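Local coordinates for hypothetical protein AQ_328 (Aquifex aeolicus, PDB 1R4V), which is of unknown function but adopts an ancestral histone fold and may take part in protein heterodimerization, at residues K148-R153 with R157-F162. Numbering follows the deposited sequence.
Sequences KATGER and REAMEF. With ZN (zinc ion), chain B.
The Phe162 ring meets Ala149 obliquely: CE2 lies 4.0 Å from Ala149 CB. CG of Phe162 stands anti to the backbone N (chi1 177°), which swings the ring across to the end of helix 131-149. The carboxylate of Glu152 brings OE1 to 3.3 Å from Ala159 CB. That oxygen also accepts a hydrogen bond from Ser156 N, in the turn just before helix 157-168. At the edge of the Arg157 guanidinium, in its plane, lies Glu158 CD. Between the Phe162 and Glu152 contacts, Thr150 CG2 packs 3.8 Å from Ala159 CB. Thr150 OG1 is turned the other way and hydrogen-bonds Ile146 O; Glu152 N reaches it weakly. The contact flanks the short connection between the last two helices of the chain, 131-149 and 157-168, in this histone-fold protein. Gly151, with positive phi (73°), is where the chain leaves helical geometry after helix 131-149. No hydrogen bond crosses the two segments. On a different side of helix 157-168, Glu158 OE2 and Glu161 OE1 bind a zinc ion at 2.0 and 2.1 Å. In a salt bridge, Arg157 NH1 donates to the anti lone pair of the same Glu158 OE2 at 3.0 Å, with the oxygen 22° out of the guanidinium plane.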
loop_
_atom_site.group_PDB
_atom_site.type_symbol
_atom_site.label_atom_id
_atom_site.label_comp_id
_atom_site.label_asym_id
_atom_site.label_seq_id
_atom_site.Cartn_x
_atom_site.Cartn_y
_atom_site.Cartn_z
ATOM N N LYS A 148 -0.581 15.485 -5.560
ATOM C CA LYS A 148 0.139 16.026 -6.713
ATOM C C LYS A 148 -0.533 15.807 -8.069
ATOM O O LYS A 148 -0.164 16.462 -9.042
ATOM C CB LYS A 148 1.544 15.439 -6.733
ATOM C CG LYS A 148 2.408 16.131 -5.712
ATOM C CD LYS A 148 3.595 15.341 -5.293
ATOM C CE LYS A 148 4.346 16.168 -4.257
ATOM N NZ LYS A 148 5.492 15.421 -3.757
ATOM N N ALA A 149 -1.514 14.924 -8.162
ATOM C CA ALA A 149 -2.135 14.609 -9.457
ATOM C C ALA A 149 -3.619 14.943 -9.626
ATOM O O ALA A 149 -4.029 15.194 -10.742
ATOM C CB ALA A 149 -1.906 13.156 -9.801
ATOM N N THR A 150 -4.429 14.961 -8.572
ATOM C CA THR A 150 -5.873 15.045 -8.752
ATOM C C THR A 150 -6.422 16.456 -8.839
ATOM O O THR A 150 -7.384 16.654 -9.578
ATOM C CB THR A 150 -6.665 14.297 -7.651
ATOM O OG1 THR A 150 -6.464 14.877 -6.361
ATOM C CG2 THR A 150 -6.208 12.859 -7.521
ATOM N N GLY A 151 -5.858 17.409 -8.093
ATOM C CA GLY A 151 -6.397 18.771 -8.008
ATOM C C GLY A 151 -7.674 18.942 -7.201
ATOM O O GLY A 151 -8.277 20.020 -7.193
ATOM N N GLU A 152 -8.073 17.880 -6.511
ATOM C CA GLU A 152 -9.316 17.788 -5.762
ATOM C C GLU A 152 -9.006 17.362 -4.316
ATOM O O GLU A 152 -8.397 16.318 -4.111
ATOM C CB GLU A 152 -10.211 16.733 -6.425
ATOM C CG GLU A 152 -10.713 17.106 -7.814
ATOM C CD GLU A 152 -11.152 15.948 -8.712
ATOM O OE1 GLU A 152 -11.337 14.802 -8.244
ATOM O OE2 GLU A 152 -11.302 16.200 -9.941
ATOM N N ARG A 153 -9.387 18.149 -3.316
ATOM C CA ARG A 153 -9.294 17.712 -1.923
ATOM C C ARG A 153 -10.122 16.443 -1.681
ATOM O O ARG A 153 -9.736 15.593 -0.869
ATOM C CB ARG A 153 -9.791 18.826 -1.003
ATOM C CG ARG A 153 -9.774 18.460 0.461
ATOM C CD ARG A 153 -10.412 19.475 1.390
ATOM N NE ARG A 153 -10.639 18.846 2.695
ATOM C CZ ARG A 153 -9.722 18.713 3.653
ATOM N NH1 ARG A 153 -8.476 19.169 3.494
ATOM N NH2 ARG A 153 -10.061 18.111 4.790
ATOM N N ARG A 157 -14.056 9.449 -8.471
ATOM C CA ARG A 157 -13.746 8.120 -9.009
ATOM C C ARG A 157 -12.723 8.215 -10.146
ATOM O O ARG A 157 -11.713 7.518 -10.134
ATOM C CB ARG A 157 -15.027 7.463 -9.525
ATOM C CG ARG A 157 -14.911 6.004 -9.895
ATOM C CD ARG A 157 -15.408 5.685 -11.285
ATOM N NE ARG A 157 -16.823 5.905 -11.427
ATOM C CZ ARG A 157 -17.470 6.696 -12.286
ATOM N NH1 ARG A 157 -16.912 7.458 -13.227
ATOM N NH2 ARG A 157 -18.775 6.693 -12.171
ATOM N N GLU A 158 -12.981 9.064 -11.136
ATOM C CA GLU A 158 -12.046 9.226 -12.247
ATOM C C GLU A 158 -10.658 9.742 -11.811
ATOM O O GLU A 158 -9.653 9.285 -12.354
ATOM C CB GLU A 158 -12.662 10.073 -13.375
ATOM C CG GLU A 158 -13.878 9.389 -14.036
ATOM C CD GLU A 158 -13.560 8.053 -14.701
ATOM O OE1 GLU A 158 -12.430 7.896 -15.191
ATOM O OE2 GLU A 158 -14.379 7.111 -14.752
ATOM N N ALA A 159 -10.592 10.647 -10.841
ATOM C CA ALA A 159 -9.308 11.130 -10.305
ATOM C C ALA A 159 -8.519 9.963 -9.721
ATOM O O ALA A 159 -7.334 9.801 -9.994
ATOM C CB ALA A 159 -9.508 12.218 -9.251
HETATM N N MSE A 160 -9.189 9.123 -8.942
HETATM C CA MSE A 160 -8.550 7.970 -8.324
HETATM C C MSE A 160 -8.122 6.915 -9.331
HETATM O O MSE A 160 -7.062 6.297 -9.176
HETATM C CB MSE A 160 -9.518 7.321 -7.343
HETATM C CG MSE A 160 -9.765 8.217 -6.135
HETATM SE SE MSE A 160 -8.051 8.650 -5.160
HETATM C CE MSE A 160 -7.281 7.035 -5.058
ATOM N N GLU A 161 -8.963 6.686 -10.341
ATOM C CA GLU A 161 -8.597 5.808 -11.446
ATOM C C GLU A 161 -7.344 6.292 -12.151
ATOM O O GLU A 161 -6.485 5.484 -12.525
ATOM C CB GLU A 161 -9.753 5.652 -12.436
ATOM C CG GLU A 161 -10.929 4.871 -11.867
ATOM C CD GLU A 161 -12.102 4.810 -12.840
ATOM O OE1 GLU A 161 -11.882 4.669 -14.031
ATOM O OE2 GLU A 161 -13.266 4.927 -12.425
ATOM N N PHE A 162 -7.207 7.598 -12.321
ATOM C CA PHE A 162 -5.974 8.169 -12.866
ATOM C C PHE A 162 -4.749 7.989 -11.956
ATOM O O PHE A 162 -3.669 7.680 -12.433
ATOM C CB PHE A 162 -6.201 9.649 -13.152
ATOM C CG PHE A 162 -4.975 10.375 -13.658
ATOM C CD1 PHE A 162 -4.406 10.044 -14.878
ATOM C CD2 PHE A 162 -4.407 11.412 -12.923
ATOM C CE1 PHE A 162 -3.292 10.722 -15.354
ATOM C CE2 PHE A 162 -3.288 12.100 -13.394
ATOM C CZ PHE A 162 -2.735 11.750 -14.620
HETATM ZN ZN ZN B . -13.540 5.318 -15.159
#